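Local coordinates for prolyl endopeptidase (Myxococcus xanthus, PDB 2BKL), which probably hydrolyses oligopeptides on the carboxyl side of proline, and more slowly of alanine, as a serine peptidase of the prolyl oligopeptidase family, at residues A[50-56]-A[665-670]; A[643-647]-A[662-666]. All blocks are in the same frame, centred on the assembly; numbering follows the deposited sequence.

Interaction 1: residues A[50-56]-A[665-670]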
ATOM      1  N   LEU A  50     -11.868  -0.547 -25.560  1.00 11.62           N
ATOM      2  CA  LEU A  50     -12.239   0.453 -24.566  1.00 11.80           C
ATOM      3  C   LEU A  50     -12.775   1.735 -25.231  1.00 11.15           C
ATOM      4  O   LEU A  50     -13.690   2.364 -24.736  1.00 10.72           O
ATOM      5  CB  LEU A  50     -11.030   0.798 -23.668  1.00 12.91           C
ATOM      6  CG  LEU A  50     -10.562  -0.303 -22.669  1.00 13.59           C
ATOM      7  CD1 LEU A  50      -9.099  -0.183 -22.277  1.00 14.01           C
ATOM      8  CD2 LEU A  50     -11.433  -0.270 -21.428  1.00 13.41           C
ATOM      9  N   ALA A  51     -12.230   2.079 -26.386  1.00 11.18           N
ATOM     10  CA  ALA A  51     -12.553   3.343 -27.057  1.00 11.15           C
ATOM     11  C   ALA A  51     -13.991   3.395 -27.582  1.00 13.99           C
ATOM     12  O   ALA A  51     -14.526   4.486 -27.807  1.00 16.26           O
ATOM     13  CB  ALA A  51     -11.536   3.602 -28.200  1.00 10.97           C
ATOM     14  N   LYS A  52     -14.600   2.223 -27.736  1.00 16.15           N
ATOM     15  CA  LYS A  52     -15.981   2.072 -28.219  1.00 19.70           C
ATOM     16  C   LYS A  52     -16.994   2.060 -27.076  1.00 21.41           C
ATOM     17  O   LYS A  52     -18.198   2.074 -27.330  1.00 25.14           O
ATOM     18  CB  LYS A  52     -16.145   0.746 -28.984  1.00 22.85           C
ATOM     19  CG  LYS A  52     -15.088   0.446 -30.038  1.00 25.33           C
ATOM     20  CD  LYS A  52     -15.669  -0.373 -31.192  1.00 28.12           C
ATOM     21  CE  LYS A  52     -16.361   0.524 -32.248  1.00 28.93           C
ATOM     22  NZ  LYS A  52     -17.834   0.281 -32.403  1.00 31.54           N
ATOM     23  N   PHE A  53     -16.522   1.977 -25.832  1.00 19.78           N
ATOM     24  CA  PHE A  53     -17.402   1.832 -24.653  1.00 19.74           C
ATOM     25  C   PHE A  53     -18.065   3.160 -24.368  1.00 21.59           C
ATOM     26  O   PHE A  53     -17.600   4.180 -24.865  1.00 22.48           O
ATOM     27  CB  PHE A  53     -16.635   1.335 -23.403  1.00 17.71           C
ATOM     28  CG  PHE A  53     -16.149  -0.088 -23.491  1.00 18.37           C
ATOM     29  CD1 PHE A  53     -16.701  -1.002 -24.390  1.00 17.46           C
ATOM     30  CD2 PHE A  53     -15.128  -0.516 -22.649  1.00 17.75           C
ATOM     31  CE1 PHE A  53     -16.212  -2.319 -24.448  1.00 19.48           C
ATOM     32  CE2 PHE A  53     -14.649  -1.814 -22.704  1.00 18.79           C
ATOM     33  CZ  PHE A  53     -15.194  -2.715 -23.599  1.00 18.38           C
ATOM     34  N   PRO A  54     -19.179   3.150 -23.624  1.00 23.06           N
ATOM     35  CA  PRO A  54     -20.013   4.352 -23.505  1.00 24.30           C
ATOM     36  C   PRO A  54     -19.563   5.342 -22.433  1.00 24.37           C
ATOM     37  O   PRO A  54     -18.936   4.967 -21.432  1.00 23.31           O
ATOM     38  CB  PRO A  54     -21.401   3.781 -23.172  1.00 24.80           C
ATOM     39  CG  PRO A  54     -21.128   2.515 -22.436  1.00 25.04           C
ATOM     40  CD  PRO A  54     -19.776   2.012 -22.899  1.00 23.56           C
ATOM     41  N   GLY A  55     -19.893   6.612 -22.672  1.00 24.16           N
ATOM     42  CA  GLY A  55     -19.789   7.658 -21.669  1.00 23.27           C
ATOM     43  C   GLY A  55     -18.434   8.332 -21.561  1.00 22.57           C
ATOM     44  O   GLY A  55     -18.208   9.077 -20.609  1.00 22.96           O
ATOM     45  N   ARG A  56     -17.546   8.103 -22.528  1.00 20.36           N
ATOM     46  CA  ARG A  56     -16.114   8.406 -22.321  1.00 16.78           C
ATOM     47  C   ARG A  56     -15.807   9.895 -22.286  1.00 17.14           C
ATOM     48  O   ARG A  56     -15.006  10.336 -21.463  1.00 13.26           O
ATOM     49  CB  ARG A  56     -15.237   7.707 -23.361  1.00 14.77           C
ATOM     50  CG  ARG A  56     -15.156   6.201 -23.172  1.00 14.58           C
ATOM     51  CD  ARG A  56     -14.435   5.507 -24.323  1.00 13.90           C
ATOM     52  NE  ARG A  56     -13.030   5.914 -24.365  1.00 13.90           N
ATOM     53  CZ  ARG A  56     -12.055   5.364 -23.629  1.00 11.83           C
ATOM     54  NH1 ARG A  56     -12.286   4.374 -22.790  1.00 12.12           N
ATOM     55  NH2 ARG A  56     -10.816   5.844 -23.729  1.00 15.65           N
ATOM     56  N   VAL A 665     -11.220   6.585 -16.960  1.00  7.29           N
ATOM     57  CA  VAL A 665     -12.148   6.581 -18.074  1.00  8.65           C
ATOM     58  C   VAL A 665     -12.283   5.135 -18.600  1.00  8.49           C
ATOM     59  O   VAL A 665     -13.377   4.651 -18.871  1.00  8.47           O
ATOM     60  CB  VAL A 665     -11.723   7.558 -19.215  1.00  9.20           C
ATOM     61  CG1 VAL A 665     -12.618   7.386 -20.431  1.00  9.47           C
ATOM     62  CG2 VAL A 665     -11.739   9.024 -18.724  1.00  9.22           C
ATOM     63  N   ASP A 666     -11.153   4.470 -18.769  1.00  8.22           N
ATOM     64  CA  ASP A 666     -11.138   3.102 -19.254  1.00  8.70           C
ATOM     65  C   ASP A 666     -11.870   2.158 -18.311  1.00  8.75           C
ATOM     66  O   ASP A 666     -12.692   1.385 -18.762  1.00 10.19           O
ATOM     67  CB  ASP A 666      -9.705   2.650 -19.526  1.00  9.04           C
ATOM     68  CG  ASP A 666      -9.133   3.234 -20.808  1.00 11.63           C
ATOM     69  OD1 ASP A 666      -9.865   3.830 -21.636  1.00 15.24           O
ATOM     70  OD2 ASP A 666      -7.927   3.121 -21.091  1.00 12.76           O
ATOM     71  N   LEU A 667     -11.575   2.217 -17.023  1.00  6.96           N
ATOM     72  CA  LEU A 667     -12.191   1.362 -16.025  1.00  7.48           C
ATOM     73  C   LEU A 667     -13.679   1.532 -16.008  1.00  8.52           C
ATOM     74  O   LEU A 667     -14.412   0.556 -16.134  1.00  8.56           O
ATOM     75  CB  LEU A 667     -11.608   1.685 -14.639  1.00 11.18           C
ATOM     76  CG  LEU A 667     -11.906   0.698 -13.500  1.00 12.36           C
ATOM     77  CD1 LEU A 667     -10.866   0.887 -12.357  1.00 15.48           C
ATOM     78  CD2 LEU A 667     -13.292   0.816 -12.966  1.00 15.46           C
ATOM     79  N   TYR A 668     -14.152   2.769 -15.881  1.00 10.20           N
ATOM     80  CA  TYR A 668     -15.580   2.988 -15.675  1.00 11.08           C
ATOM     81  C   TYR A 668     -16.359   2.815 -16.975  1.00 12.03           C
ATOM     82  O   TYR A 668     -17.494   2.323 -16.939  1.00 11.47           O
ATOM     83  CB  TYR A 668     -15.883   4.307 -14.901  1.00 10.69           C
ATOM     84  CG  TYR A 668     -15.527   4.141 -13.423  1.00 11.51           C
ATOM     85  CD1 TYR A 668     -16.378   3.457 -12.576  1.00 12.83           C
ATOM     86  CD2 TYR A 668     -14.347   4.658 -12.886  1.00 13.63           C
ATOM     87  CE1 TYR A 668     -16.061   3.258 -11.226  1.00 14.44           C
ATOM     88  CE2 TYR A 668     -14.026   4.484 -11.518  1.00 13.43           C
ATOM     89  CZ  TYR A 668     -14.904   3.774 -10.700  1.00 14.66           C
ATOM     90  OH  TYR A 668     -14.629   3.539  -9.355  1.00 15.64           O
ATOM     91  N   SER A 669     -15.764   3.123 -18.130  1.00 10.89           N
ATOM     92  CA  SER A 669     -16.433   2.832 -19.391  1.00 13.37           C
ATOM     93  C   SER A 669     -16.549   1.309 -19.659  1.00 10.58           C
ATOM     94  O   SER A 669     -17.577   0.867 -20.148  1.00 11.19           O
ATOM     95  CB  SER A 669     -15.841   3.638 -20.551  1.00 13.03           C
ATOM     96  OG  SER A 669     -14.569   3.175 -20.959  1.00 11.74           O
ATOM     97  N   PHE A 670     -15.549   0.511 -19.271  1.00  9.04           N
ATOM     98  CA  PHE A 670     -15.632  -0.950 -19.275  1.00  7.27           C
ATOM     99  C   PHE A 670     -16.825  -1.407 -18.435  1.00  7.60           C
ATOM    100  O   PHE A 670     -17.645  -2.206 -18.865  1.00  8.34           O
ATOM    101  CB  PHE A 670     -14.311  -1.542 -18.742  1.00  7.81           C
ATOM    102  CG  PHE A 670     -14.378  -3.005 -18.377  1.00  6.69           C
ATOM    103  CD1 PHE A 670     -14.341  -4.007 -19.356  1.00  8.50           C
ATOM    104  CD2 PHE A 670     -14.437  -3.389 -17.055  1.00  8.51           C
ATOM    105  CE1 PHE A 670     -14.375  -5.366 -19.006  1.00  8.00           C
ATOM    106  CE2 PHE A 670     -14.476  -4.697 -16.702  1.00  7.51           C
ATOM    107  CZ  PHE A 670     -14.448  -5.702 -17.682  1.00  6.67           C
TER
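The turn between helices 33-51 and 56-67, near the N-terminus of the chain, packs on the C-terminal helix 657-674 of the alpha/beta-hydrolase domain, as in prolyl oligopeptidases, whose catalytic domain is built from both ends of the chain; the two segments bury 403 Å² between them. Along 665-670 the contact starts at Val665, whose CB points toward the turn. Its CG1 lies over one face of the Arg56 guanidinium, 3.8 Å from Arg56 CZ, while its side chain also meets Ala60 and Phe63 of helix 56-67. Asp666 supplies the negative partner of a salt bridge. Arg56 NH1 reaches Asp666 OD1 at 2.7 Å with an N-H...O angle of 157°, and Arg56 NH2 reaches the same Asp666 OD1 at 3.1 Å and 137°, so this single oxygen accepts from both terminal nitrogens; Asp666 OD2 is left to pair with Arg644. Leu50 CD2 sits 3.4 Å from Asp666 O. One turn later, Ser669 makes the closest CA approach, its CA 5.4 Å from Phe53 CA. Its p rotamer (chi1 73°) lets Ser669 OG donate back to Val665 O at 2.8 Å and accept from Arg56 NH1 at 3.2 Å. Pro54 O lies 3.5 Å from Ser669 CB and finds no polar partner in the model. Phe670 ends the segment with apolar packing: Leu50 CD2 is 4.1 Å and Phe53 CE2 4.0 Å from Phe670 CB.

Interaction 2: residues A[643-647]-A[662-666]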
ATOM      1  N   LEU A 643      -6.323  -7.094 -21.735  1.00  6.15           N
ATOM      2  CA  LEU A 643      -5.097  -6.758 -21.050  1.00  5.96           C
ATOM      3  C   LEU A 643      -4.678  -5.342 -21.442  1.00  6.77           C
ATOM      4  O   LEU A 643      -4.224  -5.108 -22.551  1.00  7.90           O
ATOM      5  CB  LEU A 643      -3.989  -7.773 -21.401  1.00  8.18           C
ATOM      6  CG  LEU A 643      -2.602  -7.478 -20.811  1.00  8.00           C
ATOM      7  CD1 LEU A 643      -2.591  -7.552 -19.300  1.00 10.63           C
ATOM      8  CD2 LEU A 643      -1.557  -8.443 -21.381  1.00  9.90           C
ATOM      9  N   ARG A 644      -4.846  -4.404 -20.526  1.00  6.84           N
ATOM     10  CA  ARG A 644      -4.446  -3.021 -20.703  1.00  6.53           C
ATOM     11  C   ARG A 644      -3.100  -2.776 -20.017  1.00  6.45           C
ATOM     12  O   ARG A 644      -2.998  -2.992 -18.808  1.00  8.65           O
ATOM     13  CB  ARG A 644      -5.502  -2.155 -20.076  1.00  6.90           C
ATOM     14  CG  ARG A 644      -5.320  -0.651 -20.265  1.00  7.91           C
ATOM     15  CD  ARG A 644      -6.197   0.142 -19.316  1.00  8.21           C
ATOM     16  NE  ARG A 644      -6.201   1.565 -19.558  1.00  9.23           N
ATOM     17  CZ  ARG A 644      -5.290   2.427 -19.114  1.00  8.36           C
ATOM     18  NH1 ARG A 644      -4.252   2.052 -18.401  1.00 10.73           N
ATOM     19  NH2 ARG A 644      -5.435   3.705 -19.416  1.00 11.44           N
ATOM     20  N   ILE A 645      -2.086  -2.327 -20.746  1.00  6.01           N
ATOM     21  CA  ILE A 645      -0.771  -2.147 -20.177  1.00  6.83           C
ATOM     22  C   ILE A 645      -0.457  -0.666 -20.086  1.00  8.07           C
ATOM     23  O   ILE A 645      -0.347   0.019 -21.107  1.00  9.09           O
ATOM     24  CB  ILE A 645       0.294  -2.902 -20.994  1.00  7.74           C
ATOM     25  CG1 ILE A 645      -0.079  -4.399 -21.162  1.00  8.53           C
ATOM     26  CG2 ILE A 645       1.691  -2.723 -20.360  1.00  8.53           C
ATOM     27  CD1 ILE A 645       0.866  -5.172 -22.131  1.00  9.27           C
ATOM     28  N   GLU A 646      -0.328  -0.155 -18.875  1.00  8.09           N
ATOM     29  CA  GLU A 646      -0.017   1.253 -18.695  1.00  8.79           C
ATOM     30  C   GLU A 646       1.453   1.490 -18.982  1.00  8.61           C
ATOM     31  O   GLU A 646       2.303   0.760 -18.482  1.00 11.10           O
ATOM     32  CB  GLU A 646      -0.340   1.647 -17.258  1.00 10.93           C
ATOM     33  CG  GLU A 646      -0.126   3.110 -16.893  1.00 12.95           C
ATOM     34  CD  GLU A 646      -1.293   4.012 -17.231  1.00 18.08           C
ATOM     35  OE1 GLU A 646      -2.452   3.645 -16.930  1.00 25.52           O
ATOM     36  OE2 GLU A 646      -1.031   5.143 -17.716  1.00 25.71           O
ATOM     37  N   ALA A 647       1.736   2.525 -19.769  1.00  9.72           N
ATOM     38  CA  ALA A 647       3.093   2.850 -20.132  1.00  9.40           C
ATOM     39  C   ALA A 647       3.804   3.648 -19.035  1.00 10.58           C
ATOM     40  O   ALA A 647       3.175   4.411 -18.313  1.00 11.60           O
ATOM     41  CB  ALA A 647       3.111   3.626 -21.435  1.00 11.33           C
ATOM     42  N   GLU A 662      -7.062   8.914 -17.784  1.00  8.79           N
ATOM     43  CA  GLU A 662      -7.270   7.913 -18.841  1.00  9.38           C
ATOM     44  C   GLU A 662      -7.597   6.536 -18.266  1.00 10.25           C
ATOM     45  O   GLU A 662      -8.446   5.820 -18.798  1.00 10.30           O
ATOM     46  CB  GLU A 662      -6.056   7.845 -19.769  1.00 11.86           C
ATOM     47  CG  GLU A 662      -5.932   9.038 -20.696  1.00 15.20           C
ATOM     48  CD  GLU A 662      -4.754   8.903 -21.639  1.00 18.97           C
ATOM     49  OE1 GLU A 662      -4.760   7.955 -22.451  1.00 25.56           O
ATOM     50  OE2 GLU A 662      -3.818   9.725 -21.588  1.00 26.23           O
ATOM     51  N   SER A 663      -6.958   6.165 -17.159  1.00  9.89           N
ATOM     52  CA  SER A 663      -7.170   4.838 -16.606  1.00 10.33           C
ATOM     53  C   SER A 663      -8.579   4.745 -16.031  1.00 10.04           C
ATOM     54  O   SER A 663      -9.245   3.724 -16.207  1.00  9.47           O
ATOM     55  CB  SER A 663      -6.128   4.525 -15.532  1.00 13.82           C
ATOM     56  OG  SER A 663      -4.866   4.395 -16.151  1.00 23.51           O
ATOM     57  N   SER A 664      -9.044   5.807 -15.371  1.00  9.02           N
ATOM     58  CA  SER A 664     -10.371   5.813 -14.792  1.00  8.38           C
ATOM     59  C   SER A 664     -11.430   5.829 -15.879  1.00  9.03           C
ATOM     60  O   SER A 664     -12.442   5.179 -15.715  1.00  9.38           O
ATOM     61  CB  SER A 664     -10.556   7.001 -13.831  1.00  8.88           C
ATOM     62  OG  SER A 664      -9.761   6.797 -12.666  1.00 11.80           O
ATOM     63  N   VAL A 665     -11.220   6.585 -16.960  1.00  7.29           N
ATOM     64  CA  VAL A 665     -12.148   6.581 -18.074  1.00  8.65           C
ATOM     65  C   VAL A 665     -12.283   5.135 -18.600  1.00  8.49           C
ATOM     66  O   VAL A 665     -13.377   4.651 -18.871  1.00  8.47           O
ATOM     67  CB  VAL A 665     -11.723   7.558 -19.215  1.00  9.20           C
ATOM     68  CG1 VAL A 665     -12.618   7.386 -20.431  1.00  9.47           C
ATOM     69  CG2 VAL A 665     -11.739   9.024 -18.724  1.00  9.22           C
ATOM     70  N   ASP A 666     -11.153   4.470 -18.769  1.00  8.22           N
ATOM     71  CA  ASP A 666     -11.138   3.102 -19.254  1.00  8.70           C
ATOM     72  C   ASP A 666     -11.870   2.158 -18.311  1.00  8.75           C
ATOM     73  O   ASP A 666     -12.692   1.385 -18.762  1.00 10.19           O
ATOM     74  CB  ASP A 666      -9.705   2.650 -19.526  1.00  9.04           C
ATOM     75  CG  ASP A 666      -9.133   3.234 -20.808  1.00 11.63           C
ATOM     76  OD1 ASP A 666      -9.865   3.830 -21.636  1.00 15.24           O
ATOM     77  OD2 ASP A 666      -7.927   3.121 -21.091  1.00 12.76           O
TER
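Strand 641-646, the outermost parallel strand of the alpha/beta-hydrolase sheet, is followed by a connection leading to helix 657-674, which packs back against it. The short axes run almost antiparallel, at 170°, with a closest approach of 11.2 Å, so long polar side chains bridge the gap and just 168 Å² is buried. Arg644, held in the sheet by backbone hydrogen bonds to Met610 and Ala612, points its CB toward the helix. With chi1 to chi3 all t, the extended side chain delivers its guanidinium to Asp666: Arg644 NE donates to Asp666 OD2 at 2.8 Å and 159°, and Arg644 NH2 to the same Asp666 OD2 at 3.1 Å and 139°. Asp666 OD1 pairs with Arg56. Ser663 CA lies over one face of this guanidinium, whereas Asp666 OD2 meets its edge. Two residues on, Glu646 completes a salt-bridge network with Arg644 and Asp666, in which the arginine links two carboxylates. The Glu646 CB points sideways, yet the chi2 p bend turns its carboxylate toward the helix, close to Ser663, whose OG hydrogen bonds to Lys659 O. Within the strand segment, Glu646 OE1 accepts from Arg644 NH1 at 2.8 Å with an angle of 159°.

Interactions 1 and 2 meet on helix 657-674, their centres 10 Å apart; both ranges hold Val665 and Asp666, but only Asp666 acts in both. The Asp666 carboxylate divides its oxygens between them: OD1 faces Arg56 in 50-56 and OD2 faces Arg644 in 643-647, so the N-terminal turn, the helix and the edge strand are joined through one side chain. Direct packing closes the arrangement, with Leu50 CD1 4.2 Å from Arg644 CD. Neither contact includes a residue of the pocket holding the benzyloxycarbonyl-Ala-Pro ligand. A link along the chain exists: His651, a pocket residue and probably the histidine of a Ser-His-Asp triad with Ser533 and Asp616, lies in the connection between 643-647 and 662-666.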